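Local coordinates for protein Lysine/ornithine decarboxylase (Selenomonas ruminantium, PDB 5GJO) that decarboxylates L-lysine and L-ornithine with similar efficiency, giving cadaverine and putrescine, with pyridoxal 5'-phosphate as cofactor, at residues F5-E9 and K10-T14; K52-T56 and P57-S61; E159-D162 and L163-A166; L195-A198 and R199-D203; L215-G218 and G219-V223. The protein carries 2 engineered substitutions. All coordinates share one frame; numbering follows the deposited sequence.

In the fold
The five contacts follow one another along the chain, and each is local. Interaction 1 starts helix 9-18, beside the mixed beta sheet, about 53 Å from interaction 3 between centres. The other four belong to the pyridoxal-binding barrel, whose eight parallel strands alternate largely with helices. Interactions 2 and 5 sit at the ends of strands 45-50 and 214-216. Their centres are about 18 Å apart, and both touch the cofactor. Interactions 3 and 4 lie on outer helices 160-169 and 189-207, with centres about 14 Å apart, and pack through Leu161 and Leu201. Leu195 and Ala198 of interaction 4 rest on Leu215 of interaction 5. This ties the helix to the strand leading to the phosphate loop.

Interaction 1: F5-E9 and K10-T14; sequences FRLSE and KEVKT. With SO4 (sulfate ion), chain F; SO4 (sulfate ion), chain E.
Ser8 and Glu11 form a capping box at the N-terminus of helix 9-18, next to the mixed beta sheet. Two bonds run in opposite directions. Glu11 N donates to Ser8 OG over 3.1 Å. Ser8 N donates to Glu11 OE1 over 2.9 Å, nearly straight at 170°, and meets the carboxylate from above its plane. Ser8 OG lies between its own backbone N and carbonyl carbon (chi1 75°), which turns it to the first turn of the helix. Glu11 OE1 also forms a salt bridge with Arg381. With an alanine here, Ser8 N and Arg381 would probably lose the acceptor they share. Beside the box, Leu7 CB packs on Val12 CG2, and both side chains rest on Val269 and Leu346 of the sheet. Two sulfates, probably from the crystallisation liquor, also bind here. One accepts from Arg6 NH1 at the edge of the guanidinium. The other accepts from Glu9 N at the helix start, with its O3 2.8 Å from that nitrogen.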
loop_
_atom_site.group_PDB
_atom_site.type_symbol
_atom_site.label_atom_id
_atom_site.label_comp_id
_atom_site.label_asym_id
_atom_site.label_seq_id
_atom_site.Cartn_x
_atom_site.Cartn_y
_atom_site.Cartn_z
ATOM N N PHE A 5 5.576 -0.221 24.846
ATOM C CA PHE A 5 4.379 0.543 25.181
ATOM C C PHE A 5 3.173 -0.360 24.886
ATOM O O PHE A 5 3.056 -1.015 23.801
ATOM C CB PHE A 5 4.326 1.800 24.302
ATOM C CG PHE A 5 3.056 2.563 24.426
ATOM C CD1 PHE A 5 2.685 3.069 25.638
ATOM C CD2 PHE A 5 2.173 2.728 23.320
ATOM C CE1 PHE A 5 1.496 3.785 25.769
ATOM C CE2 PHE A 5 1.004 3.440 23.455
ATOM C CZ PHE A 5 0.668 3.978 24.668
ATOM N N ARG A 6 2.272 -0.454 25.849
ATOM C CA ARG A 6 1.085 -1.258 25.685
ATOM C C ARG A 6 -0.046 -0.615 26.432
ATOM O O ARG A 6 0.028 -0.437 27.678
ATOM C CB ARG A 6 1.320 -2.629 26.317
ATOM C CG ARG A 6 0.063 -3.487 26.227
ATOM C CD ARG A 6 0.311 -4.994 26.487
ATOM N NE ARG A 6 -0.989 -5.699 26.533
ATOM C CZ ARG A 6 -1.137 -7.022 26.527
ATOM N NH1 ARG A 6 -0.084 -7.793 26.487
ATOM N NH2 ARG A 6 -2.375 -7.556 26.590
ATOM N N LEU A 7 -1.137 -0.392 25.751
ATOM C CA LEU A 7 -2.315 0.087 26.389
ATOM C C LEU A 7 -2.954 -1.002 27.242
ATOM O O LEU A 7 -3.020 -2.134 26.850
ATOM C CB LEU A 7 -3.340 0.548 25.339
ATOM C CG LEU A 7 -2.922 1.773 24.507
ATOM C CD1 LEU A 7 -3.825 1.911 23.339
ATOM C CD2 LEU A 7 -2.806 3.068 25.300
ATOM N N SER A 8 -3.513 -0.620 28.388
ATOM C CA SER A 8 -4.326 -1.514 29.155
ATOM C C SER A 8 -5.714 -1.667 28.570
ATOM O O SER A 8 -6.169 -0.870 27.842
ATOM C CB SER A 8 -4.455 -1.025 30.606
ATOM O OG SER A 8 -5.330 0.073 30.678
ATOM N N GLU A 9 -6.422 -2.706 28.958
ATOM C CA GLU A 9 -7.810 -2.905 28.548
ATOM C C GLU A 9 -8.672 -1.690 28.896
ATOM O O GLU A 9 -9.455 -1.227 28.046
ATOM C CB GLU A 9 -8.430 -4.163 29.174
ATOM C CG GLU A 9 -9.844 -4.409 28.653
ATOM C CD GLU A 9 -10.471 -5.720 29.152
ATOM O OE1 GLU A 9 -9.782 -6.506 29.826
ATOM O OE2 GLU A 9 -11.642 -5.918 28.828
ATOM N N LYS A 10 -8.500 -1.151 30.081
ATOM C CA LYS A 10 -9.281 0.022 30.477
ATOM C C LYS A 10 -9.029 1.228 29.601
ATOM O O LYS A 10 -9.960 1.925 29.214
ATOM C CB LYS A 10 -8.987 0.346 31.958
ATOM C CG LYS A 10 -9.812 1.552 32.374
ATOM C CD LYS A 10 -9.490 2.105 33.746
ATOM C CE LYS A 10 -10.385 3.344 33.980
ATOM N NZ LYS A 10 -10.223 3.721 35.419
ATOM N N GLU A 11 -7.753 1.481 29.290
ATOM C CA GLU A 11 -7.353 2.564 28.379
ATOM C C GLU A 11 -7.933 2.385 27.017
ATOM O O GLU A 11 -8.298 3.337 26.377
ATOM C CB GLU A 11 -5.839 2.692 28.332
ATOM C CG GLU A 11 -5.256 3.110 29.690
ATOM C CD GLU A 11 -3.768 2.991 29.777
ATOM O OE1 GLU A 11 -3.132 2.213 29.040
ATOM O OE2 GLU A 11 -3.188 3.634 30.677
ATOM N N VAL A 12 -7.858 1.166 26.509
ATOM C CA VAL A 12 -8.490 0.845 25.217
ATOM C C VAL A 12 -9.944 1.251 25.198
ATOM O O VAL A 12 -10.421 1.951 24.266
ATOM C CB VAL A 12 -8.321 -0.662 24.801
ATOM C CG1 VAL A 12 -9.166 -0.991 23.585
ATOM C CG2 VAL A 12 -6.886 -0.941 24.490
ATOM N N LYS A 13 -10.653 0.911 26.256
ATOM C CA LYS A 13 -12.074 1.209 26.351
ATOM C C LYS A 13 -12.387 2.733 26.338
ATOM O O LYS A 13 -13.249 3.201 25.594
ATOM C CB LYS A 13 -12.602 0.613 27.646
ATOM C CG LYS A 13 -14.046 0.905 27.988
ATOM C CD LYS A 13 -14.542 0.252 29.324
ATOM C CE LYS A 13 -16.103 0.230 29.309
ATOM N NZ LYS A 13 -16.765 -0.119 30.598
ATOM N N THR A 14 -11.657 3.491 27.171
ATOM C CA THR A 14 -11.893 4.893 27.291
ATOM C C THR A 14 -11.433 5.627 26.019
ATOM O O THR A 14 -12.145 6.508 25.493
ATOM C CB THR A 14 -11.341 5.464 28.582
ATOM O OG1 THR A 14 -9.916 5.394 28.672
ATOM C CG2 THR A 14 -12.028 4.687 29.843
HETATM S S SO4 F . -4.687 -5.266 31.015
HETATM O O1 SO4 F . -3.912 -4.681 32.097
HETATM O O2 SO4 F . -4.005 -5.140 29.742
HETATM O O3 SO4 F . -5.985 -4.668 30.948
HETATM O O4 SO4 F . -4.810 -6.690 31.323
HETATM S S SO4 E . -1.855 -11.541 25.836
HETATM O O1 SO4 E . -0.701 -10.869 26.505
HETATM O O2 SO4 E . -1.339 -12.439 24.777
HETATM O O3 SO4 E . -2.568 -12.239 26.936
HETATM O O4 SO4 E . -2.897 -10.675 25.219
#

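Interaction 2: K52-T56 and P57-S61; sequences KANPT and PEILS. With PLP (pyridoxal-5'-phosphate), chain H.
The hydrogen bonds between Thr56 and the first turn of helix 57-65 all use the backbone. Thr56 O receives Leu60 N at 3.1 Å and, more weakly, Ile59 N. Thr56 is the N-cap residue, but its side chain makes no capping bond and turns back to Asn54. Asn54 OD1 accepts from Thr56 OG1 at 2.7 Å, in the carbonyl plane on a lone pair. Asn54 OD1 also accepts from Thr56 N at 2.9 Å, and this second bond closes an Asx turn. The Asn54 side chain swings anti to its own nitrogen (chi1 -172°), which brings the amide alongside Thr56. Asn54 ND2 is held by Gly351 O. A leucine here would probably leave Thr56 N and OG1 without this acceptor and free the turn to shift.

The turn lies in the loop after strand 45-50 of the pyridoxal-binding barrel.

Van der Waals contacts back the hydrogen bonds. Ile59 CD1 reaches both Thr56 CB and Asn54 OD1, each at 3.9 Å, and the Ile59 and Asn54 side chains cross at about a right angle. Leu60 CD1 approaches Pro55 O. Thr56 CG2 lies 3.4 Å from Glu58 OE1.

At the cofactor end, Lys52 CD comes within 3.7 Å of C4 of pyridoxal phosphate. Lys52 is the Schiff-base lysine by similarity, but is not attached here; its NZ forms a salt bridge with Asp71.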
loop_
_atom_site.group_PDB
_atom_site.type_symbol
_atom_site.label_atom_id
_atom_site.label_comp_id
_atom_site.label_asym_id
_atom_site.label_seq_id
_atom_site.Cartn_x
_atom_site.Cartn_y
_atom_site.Cartn_z
ATOM N N LYS A 52 11.474 7.296 7.357
ATOM C CA LYS A 52 10.693 6.414 6.499
ATOM C C LYS A 52 9.912 5.392 7.359
ATOM O O LYS A 52 8.855 4.958 6.982
ATOM C CB LYS A 52 11.620 5.640 5.542
ATOM C CG LYS A 52 12.802 4.985 6.234
ATOM C CD LYS A 52 13.765 4.253 5.305
ATOM C CE LYS A 52 14.280 5.137 4.179
ATOM N NZ LYS A 52 15.253 6.167 4.608
ATOM N N ALA A 53 10.472 4.978 8.480
ATOM C CA ALA A 53 9.751 4.059 9.370
ATOM C C ALA A 53 8.473 4.641 9.986
ATOM O O ALA A 53 7.511 3.941 10.180
ATOM C CB ALA A 53 10.659 3.573 10.478
ATOM N N ASN A 54 8.555 5.888 10.424
ATOM C CA ASN A 54 7.433 6.561 11.037
ATOM C C ASN A 54 7.601 8.070 11.060
ATOM O O ASN A 54 8.343 8.583 11.841
ATOM C CB ASN A 54 7.162 6.028 12.429
ATOM C CG ASN A 54 5.885 6.585 13.012
ATOM O OD1 ASN A 54 5.597 7.747 12.872
ATOM N ND2 ASN A 54 5.130 5.742 13.667
ATOM N N PRO A 55 6.865 8.789 10.228
ATOM C CA PRO A 55 7.065 10.239 10.139
ATOM C C PRO A 55 6.082 11.082 10.946
ATOM O O PRO A 55 5.845 12.200 10.578
ATOM C CB PRO A 55 6.902 10.529 8.646
ATOM C CG PRO A 55 5.893 9.559 8.216
ATOM C CD PRO A 55 6.087 8.310 9.070
ATOM N N THR A 56 5.482 10.526 11.982
ATOM C CA THR A 56 4.493 11.292 12.717
ATOM C C THR A 56 5.121 12.603 13.187
ATOM O O THR A 56 6.157 12.614 13.821
ATOM C CB THR A 56 4.019 10.480 13.933
ATOM O OG1 THR A 56 3.437 9.265 13.474
ATOM C CG2 THR A 56 3.029 11.271 14.772
ATOM N N PRO A 57 4.457 13.714 12.898
ATOM C CA PRO A 57 5.125 15.027 13.133
ATOM C C PRO A 57 5.545 15.239 14.567
ATOM O O PRO A 57 6.620 15.776 14.818
ATOM C CB PRO A 57 4.063 16.057 12.699
ATOM C CG PRO A 57 3.130 15.337 11.851
ATOM C CD PRO A 57 3.243 13.835 12.079
ATOM N N GLU A 58 4.708 14.847 15.544
ATOM C CA GLU A 58 5.110 15.042 16.915
ATOM C C GLU A 58 6.314 14.206 17.306
ATOM O O GLU A 58 7.103 14.583 18.204
ATOM C CB GLU A 58 3.981 14.732 17.901
ATOM C CG GLU A 58 2.776 15.685 17.744
ATOM C CD GLU A 58 1.817 15.321 16.609
ATOM O OE1 GLU A 58 2.017 14.401 15.776
ATOM O OE2 GLU A 58 0.776 16.006 16.504
ATOM N N ILE A 59 6.466 13.062 16.646
ATOM C CA ILE A 59 7.665 12.210 16.863
ATOM C C ILE A 59 8.915 12.891 16.344
ATOM O O ILE A 59 9.950 12.935 17.051
ATOM C CB ILE A 59 7.455 10.790 16.275
ATOM C CG1 ILE A 59 6.343 10.064 17.078
ATOM C CG2 ILE A 59 8.796 10.029 16.233
ATOM C CD1 ILE A 59 6.080 8.662 16.646
ATOM N N LEU A 60 8.781 13.468 15.154
ATOM C CA LEU A 60 9.897 14.164 14.525
ATOM C C LEU A 60 10.313 15.377 15.368
ATOM O O LEU A 60 11.496 15.586 15.594
ATOM C CB LEU A 60 9.593 14.598 13.117
ATOM C CG LEU A 60 9.163 13.435 12.207
ATOM C CD1 LEU A 60 8.741 13.993 10.850
ATOM C CD2 LEU A 60 10.285 12.373 12.038
ATOM N N SER A 61 9.331 16.120 15.879
ATOM C CA SER A 61 9.672 17.260 16.708
ATOM C C SER A 61 10.315 16.842 17.992
ATOM O O SER A 61 11.243 17.533 18.493
ATOM C CB SER A 61 8.392 18.141 16.935
ATOM O OG SER A 61 7.871 18.608 15.719
HETATM N N1 PLP H . 18.601 4.188 6.527
HETATM C C2 PLP H . 18.490 3.749 5.250
HETATM C C2A PLP H . 19.354 4.350 4.173
HETATM C C3 PLP H . 17.521 2.678 4.910
HETATM O O3 PLP H . 17.392 2.220 3.633
HETATM C C4 PLP H . 16.699 2.125 6.010
HETATM C C4A PLP H . 15.706 1.055 5.770
HETATM O O4A PLP H . 15.230 0.903 4.657
HETATM C C5 PLP H . 16.916 2.691 7.363
HETATM C C6 PLP H . 17.863 3.697 7.539
HETATM C C5A PLP H . 16.117 2.180 8.540
HETATM O O4P PLP H . 16.220 0.760 8.603
HETATM P P PLP H . 15.665 -0.043 9.883
HETATM O O1P PLP H . 16.506 0.468 11.027
HETATM O O2P PLP H . 15.902 -1.493 9.535
HETATM O O3P PLP H . 14.208 0.351 9.956
#

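Interaction 3: E159-D162 and L163-A166; sequences EALD and LLKA
Glu159 and Leu163 meet side chain to side chain in the first turn of helix 160-169. Leu163 CD1 lies 3.8 Å from Glu159 OE1 and 3.9 Å from Glu159 CG, so the leucine tip rests along the acid's aliphatic stem and one carboxylate oxygen. The Glu159 chain is extended, with CG trans to the backbone N (chi1 -170°), and sets its carboxylate beside the leucine, where OE2 forms a salt bridge with Arg278 of the second subunit.

The inner side is the tight one. Ala160, Leu163 and Leu164 all press on Val136 of strand 133-137, and Leu163 also meets Pro119. Leu161 CD2 and Leu164 CD1 touch more lightly, 4.1 Å apart, and Leu161 also packs against helix 189-207.

The solvent side is looser. Asp162 is exposed, and its contribution across the turn is mainly its backbone, with Asp162 O accepting from Ala166 N at 3.0 Å. Lys165 bends at chi2 (61°), and its NZ bonds to Gln168 farther along the helix.

Four successive i to i+4 backbone bonds hold the turn. This amphipathic helix is the crossover of the beta-alpha-beta unit formed with strands 133-137 and 173-178, as expected of a TIM-type barrel.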
loop_
_atom_site.group_PDB
_atom_site.type_symbol
_atom_site.label_atom_id
_atom_site.label_comp_id
_atom_site.label_asym_id
_atom_site.label_seq_id
_atom_site.Cartn_x
_atom_site.Cartn_y
_atom_site.Cartn_z
ATOM N N GLU A 159 35.033 -1.299 -5.679
ATOM C CA GLU A 159 34.772 -0.095 -6.445
ATOM C C GLU A 159 34.637 1.129 -5.556
ATOM O O GLU A 159 34.506 2.190 -6.079
ATOM C CB GLU A 159 33.493 -0.340 -7.240
ATOM C CG GLU A 159 33.071 0.608 -8.300
ATOM C CD GLU A 159 31.768 0.188 -9.031
ATOM O OE1 GLU A 159 31.131 1.137 -9.586
ATOM O OE2 GLU A 159 31.458 -1.061 -9.090
ATOM N N ALA A 160 34.557 0.944 -4.241
ATOM C CA ALA A 160 34.242 2.035 -3.299
ATOM C C ALA A 160 35.186 3.211 -3.432
ATOM O O ALA A 160 34.739 4.329 -3.596
ATOM C CB ALA A 160 34.207 1.525 -1.917
ATOM N N LEU A 161 36.495 2.960 -3.417
ATOM C CA LEU A 161 37.435 4.076 -3.413
ATOM C C LEU A 161 37.491 4.712 -4.787
ATOM O O LEU A 161 37.572 5.935 -4.906
ATOM C CB LEU A 161 38.788 3.634 -2.915
ATOM C CG LEU A 161 38.743 3.089 -1.491
ATOM C CD1 LEU A 161 40.120 2.631 -1.117
ATOM C CD2 LEU A 161 38.196 4.160 -0.543
ATOM N N ASP A 162 37.380 3.928 -5.833
ATOM C CA ASP A 162 37.187 4.503 -7.167
ATOM C C ASP A 162 35.981 5.413 -7.314
ATOM O O ASP A 162 36.023 6.449 -8.011
ATOM C CB ASP A 162 37.107 3.429 -8.254
ATOM C CG ASP A 162 38.425 2.638 -8.438
ATOM O OD1 ASP A 162 39.510 3.174 -8.161
ATOM O OD2 ASP A 162 38.341 1.438 -8.812
ATOM N N LEU A 163 34.841 5.044 -6.696
ATOM C CA LEU A 163 33.718 5.926 -6.687
ATOM C C LEU A 163 33.948 7.246 -5.898
ATOM O O LEU A 163 33.512 8.311 -6.374
ATOM C CB LEU A 163 32.445 5.183 -6.146
ATOM C CG LEU A 163 31.838 4.240 -7.148
ATOM C CD1 LEU A 163 30.915 3.256 -6.379
ATOM C CD2 LEU A 163 31.030 4.963 -8.222
ATOM N N LEU A 164 34.570 7.155 -4.735
ATOM C CA LEU A 164 34.872 8.330 -3.972
ATOM C C LEU A 164 35.847 9.254 -4.786
ATOM O O LEU A 164 35.677 10.464 -4.822
ATOM C CB LEU A 164 35.474 7.976 -2.670
ATOM C CG LEU A 164 34.506 7.420 -1.589
ATOM C CD1 LEU A 164 35.237 6.982 -0.353
ATOM C CD2 LEU A 164 33.447 8.483 -1.249
ATOM N N LYS A 165 36.856 8.645 -5.415
ATOM C CA LYS A 165 37.814 9.424 -6.228
ATOM C C LYS A 165 37.089 10.077 -7.392
ATOM O O LYS A 165 37.333 11.248 -7.645
ATOM C CB LYS A 165 39.046 8.575 -6.581
ATOM C CG LYS A 165 40.201 9.278 -7.276
ATOM C CD LYS A 165 40.781 10.384 -6.417
ATOM C CE LYS A 165 42.156 10.856 -6.862
ATOM N NZ LYS A 165 42.747 11.406 -5.597
ATOM N N ALA A 166 36.141 9.410 -8.088
ATOM C CA ALA A 166 35.371 10.048 -9.152
ATOM C C ALA A 166 34.483 11.177 -8.644
ATOM O O ALA A 166 34.199 12.206 -9.341
ATOM C CB ALA A 166 34.548 9.027 -9.931
#

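Interaction 4: L195-A198 and R199-D203; sequences LLVA and RRLFD
Leu195 to Ala198 accept four successive i to i+4 backbone bonds from Arg199 to Phe202, all within helix 189-207. The straightest is Leu201 N to Val197 O, with an angle of 173° at the hydrogen. The shortest is Phe202 N to Ala198 O at 2.8 Å. Phe202 CD1 also lies 3.2 Å from Ala198 O, which meets the ring obliquely. The ring then meets Phe248 edge-to-face. Val197 CG1 lies 4.2 Å from Leu201 CD1 and equally far from Arg200 NH2, a light contact. Leu195 and Ala198 face inward onto Leu215 of strand 214-216. The helix is the crossover between that strand and strand 173-178.

Arg199 bends at chi2 and chi3 (64° and -90°), curling its guanidinium back to Asp203. Arg199 NH2 forms a salt bridge with Asp203 OD1 at 2.7 Å, though the hydrogen bond in it is weak. Arg199 NH1 bonds to Leu247 O. Arg200 pairs with Glu204. Each arginine thus has an acid four residues on, so the charges along this turn are probably largely balanced.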
loop_
_atom_site.group_PDB
_atom_site.type_symbol
_atom_site.label_atom_id
_atom_site.label_comp_id
_atom_site.label_asym_id
_atom_site.label_seq_id
_atom_site.Cartn_x
_atom_site.Cartn_y
_atom_site.Cartn_z
ATOM N N LEU A 195 32.209 -3.242 9.648
ATOM C CA LEU A 195 33.180 -2.379 10.296
ATOM C C LEU A 195 34.645 -2.692 9.939
ATOM O O LEU A 195 35.445 -1.758 9.654
ATOM C CB LEU A 195 32.961 -2.355 11.794
ATOM C CG LEU A 195 31.686 -1.521 12.106
ATOM C CD1 LEU A 195 31.356 -1.780 13.566
ATOM C CD2 LEU A 195 31.722 -0.021 11.821
ATOM N N LEU A 196 34.971 -3.963 9.862
ATOM C CA LEU A 196 36.387 -4.378 9.534
ATOM C C LEU A 196 36.638 -4.024 8.100
ATOM O O LEU A 196 37.703 -3.574 7.739
ATOM C CB LEU A 196 36.580 -5.876 9.705
ATOM C CG LEU A 196 36.613 -6.254 11.191
ATOM C CD1 LEU A 196 36.224 -7.674 11.450
ATOM C CD2 LEU A 196 37.959 -6.025 11.865
ATOM N N VAL A 197 35.670 -4.296 7.241
ATOM C CA VAL A 197 35.811 -3.939 5.834
ATOM C C VAL A 197 36.026 -2.448 5.627
ATOM O O VAL A 197 36.937 -1.988 4.882
ATOM C CB VAL A 197 34.589 -4.419 4.989
ATOM C CG1 VAL A 197 34.676 -3.917 3.566
ATOM C CG2 VAL A 197 34.512 -5.969 5.013
ATOM N N ALA A 198 35.219 -1.658 6.334
ATOM C CA ALA A 198 35.333 -0.204 6.211
ATOM C C ALA A 198 36.709 0.300 6.722
ATOM O O ALA A 198 37.267 1.248 6.143
ATOM C CB ALA A 198 34.182 0.502 6.963
ATOM N N ARG A 199 37.219 -0.332 7.756
ATOM C CA ARG A 199 38.519 0.013 8.357
ATOM C C ARG A 199 39.618 -0.154 7.319
ATOM O O ARG A 199 40.411 0.752 7.140
ATOM C CB ARG A 199 38.797 -0.827 9.593
ATOM C CG ARG A 199 40.145 -0.535 10.297
ATOM C CD ARG A 199 40.212 0.882 10.854
ATOM N NE ARG A 199 40.731 1.886 9.959
ATOM C CZ ARG A 199 40.808 3.195 10.257
ATOM N NH1 ARG A 199 40.274 3.657 11.390
ATOM N NH2 ARG A 199 41.367 4.082 9.390
ATOM N N ARG A 200 39.615 -1.250 6.595
ATOM C CA ARG A 200 40.597 -1.476 5.519
ATOM C C ARG A 200 40.437 -0.416 4.462
ATOM O O ARG A 200 41.440 0.194 4.033
ATOM C CB ARG A 200 40.534 -2.885 4.959
ATOM C CG ARG A 200 41.475 -3.064 3.775
ATOM C CD ARG A 200 41.270 -4.410 3.140
ATOM N NE ARG A 200 39.892 -4.654 2.638
ATOM C CZ ARG A 200 39.386 -4.185 1.519
ATOM N NH1 ARG A 200 40.068 -3.325 0.753
ATOM N NH2 ARG A 200 38.140 -4.509 1.179
ATOM N N LEU A 201 39.224 -0.154 4.026
ATOM C CA LEU A 201 38.981 0.933 3.043
ATOM C C LEU A 201 39.451 2.286 3.495
ATOM O O LEU A 201 40.072 3.016 2.724
ATOM C CB LEU A 201 37.541 0.968 2.582
ATOM C CG LEU A 201 37.069 -0.274 1.835
ATOM C CD1 LEU A 201 35.553 -0.234 1.649
ATOM C CD2 LEU A 201 37.717 -0.401 0.473
ATOM N N PHE A 202 39.198 2.645 4.760
ATOM C CA PHE A 202 39.665 3.946 5.229
ATOM C C PHE A 202 41.239 4.029 5.147
ATOM O O PHE A 202 41.813 5.053 4.754
ATOM C CB PHE A 202 39.273 4.140 6.676
ATOM C CG PHE A 202 37.978 4.871 6.879
ATOM C CD1 PHE A 202 36.797 4.452 6.317
ATOM C CD2 PHE A 202 37.936 5.996 7.675
ATOM C CE1 PHE A 202 35.589 5.136 6.576
ATOM C CE2 PHE A 202 36.782 6.678 7.930
ATOM C CZ PHE A 202 35.580 6.278 7.330
ATOM N N ASP A 203 41.898 2.951 5.527
ATOM C CA ASP A 203 43.342 2.917 5.492
ATOM C C ASP A 203 43.867 3.057 4.059
ATOM O O ASP A 203 44.766 3.827 3.806
ATOM C CB ASP A 203 43.858 1.632 6.119
ATOM C CG ASP A 203 43.638 1.569 7.620
ATOM O OD1 ASP A 203 43.327 2.585 8.245
ATOM O OD2 ASP A 203 43.781 0.474 8.160
#

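Interaction 5: L215-G218 and G219-V223; sequences LDIG and GGFPV. With PLP (pyridoxal-5'-phosphate), chain H.
The Phe221 ring receives Ile217 CD1 at its edge, near the ring plane, with CD1 4.4 Å from Phe221 CZ. Gly218 O approaches the same ring obliquely, 4.1 Å from CE2. Ile240 and Thr255 also pack against Phe221. This loop follows strand 214-216 of the TIM-type barrel and is the glycine-rich phosphate-binding loop of the cofactor site. An Asx turn opens it: Asp216 OD1 accepts from Gly218 N at 3.0 Å, nearly along its C-O axis. One water then bridges the bend, donating to Ile217 O and to Gly219 O at 2.7 Å each. Gly219 O also bonds to Tyr191.

The three glycines fit the backbone. Gly218 and Gly220 have positive phi, and at Gly220 a side chain would press on the preceding carbonyl. A beta carbon on Gly219 would clash with the phosphate. The cofactor is held further by Gly258, Arg259, Ser183, His180 and Tyr353. Gly220 N points straight at the phosphate, 2.9 Å from O1P at an angle of 176°.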
loop_
_atom_site.group_PDB
_atom_site.type_symbol
_atom_site.label_atom_id
_atom_site.label_comp_id
_atom_site.label_asym_id
_atom_site.label_seq_id
_atom_site.Cartn_x
_atom_site.Cartn_y
_atom_site.Cartn_z
ATOM N N LEU A 215 31.782 7.731 9.112
ATOM C CA LEU A 215 31.365 6.375 8.822
ATOM C C LEU A 215 29.863 6.285 9.292
ATOM O O LEU A 215 29.554 6.715 10.377
ATOM C CB LEU A 215 32.178 5.445 9.615
ATOM C CG LEU A 215 31.829 3.993 9.654
ATOM C CD1 LEU A 215 32.046 3.410 8.238
ATOM C CD2 LEU A 215 32.641 3.240 10.730
ATOM N N ASP A 216 28.983 5.825 8.413
ATOM C CA ASP A 216 27.543 5.667 8.749
ATOM C C ASP A 216 27.252 4.148 8.647
ATOM O O ASP A 216 27.314 3.562 7.583
ATOM C CB ASP A 216 26.732 6.493 7.786
ATOM C CG ASP A 216 25.245 6.553 8.119
ATOM O OD1 ASP A 216 24.683 5.501 8.400
ATOM O OD2 ASP A 216 24.617 7.650 8.001
ATOM N N ILE A 217 26.909 3.557 9.778
ATOM C CA ILE A 217 26.639 2.173 9.913
ATOM C C ILE A 217 25.195 1.711 9.579
ATOM O O ILE A 217 24.921 0.529 9.747
ATOM C CB ILE A 217 26.986 1.679 11.330
ATOM C CG1 ILE A 217 26.037 2.194 12.410
ATOM C CG2 ILE A 217 28.416 2.059 11.671
ATOM C CD1 ILE A 217 26.112 1.350 13.645
ATOM N N GLY A 218 24.355 2.623 9.143
ATOM C CA GLY A 218 22.983 2.300 8.735
ATOM C C GLY A 218 22.107 1.903 9.906
ATOM O O GLY A 218 22.389 2.292 11.062
ATOM N N GLY A 219 20.989 1.213 9.618
ATOM C CA GLY A 219 20.053 0.834 10.663
ATOM C C GLY A 219 20.045 -0.643 10.869
ATOM O O GLY A 219 21.102 -1.304 10.831
ATOM N N GLY A 220 18.824 -1.208 10.932
ATOM C CA GLY A 220 18.593 -2.638 11.004
ATOM C C GLY A 220 18.368 -3.216 12.380
ATOM O O GLY A 220 18.098 -4.388 12.509
ATOM N N PHE A 221 18.489 -2.371 13.393
ATOM C CA PHE A 221 18.234 -2.825 14.736
ATOM C C PHE A 221 16.765 -3.403 14.779
ATOM O O PHE A 221 15.862 -2.761 14.284
ATOM C CB PHE A 221 18.389 -1.671 15.717
ATOM C CG PHE A 221 19.693 -0.934 15.561
ATOM C CD1 PHE A 221 20.819 -1.465 16.036
ATOM C CD2 PHE A 221 19.744 0.211 14.805
ATOM C CE1 PHE A 221 22.043 -0.793 15.878
ATOM C CE2 PHE A 221 20.946 0.864 14.588
ATOM C CZ PHE A 221 22.068 0.373 15.146
ATOM N N PRO A 222 16.557 -4.576 15.394
ATOM C CA PRO A 222 15.289 -5.262 15.275
ATOM C C PRO A 222 14.286 -4.893 16.317
ATOM O O PRO A 222 14.597 -4.298 17.328
ATOM C CB PRO A 222 15.703 -6.727 15.334
ATOM C CG PRO A 222 16.791 -6.702 16.333
ATOM C CD PRO A 222 17.600 -5.503 15.813
ATOM N N VAL A 223 13.068 -5.222 16.028
ATOM C CA VAL A 223 11.915 -4.999 16.969
ATOM C C VAL A 223 11.149 -6.351 17.114
ATOM O O VAL A 223 11.119 -7.171 16.161
ATOM C CB VAL A 223 11.054 -3.951 16.241
ATOM C CG1 VAL A 223 9.559 -3.937 16.593
ATOM C CG2 VAL A 223 11.711 -2.561 16.325
HETATM N N1 PLP H . 18.601 4.188 6.527
HETATM C C2 PLP H . 18.490 3.749 5.250
HETATM C C2A PLP H . 19.354 4.350 4.173
HETATM C C3 PLP H . 17.521 2.678 4.910
HETATM O O3 PLP H . 17.392 2.220 3.633
HETATM C C4 PLP H . 16.699 2.125 6.010
HETATM C C4A PLP H . 15.706 1.055 5.770
HETATM O O4A PLP H . 15.230 0.903 4.657
HETATM C C5 PLP H . 16.916 2.691 7.363
HETATM C C6 PLP H . 17.863 3.697 7.539
HETATM C C5A PLP H . 16.117 2.180 8.540
HETATM O O4P PLP H . 16.220 0.760 8.603
HETATM P P PLP H . 15.665 -0.043 9.883
HETATM O O1P PLP H . 16.506 0.468 11.027
HETATM O O2P PLP H . 15.902 -1.493 9.535
HETATM O O3P PLP H . 14.208 0.351 9.956
HETATM O O HOH W 1 23.125 -1.415 9.050
#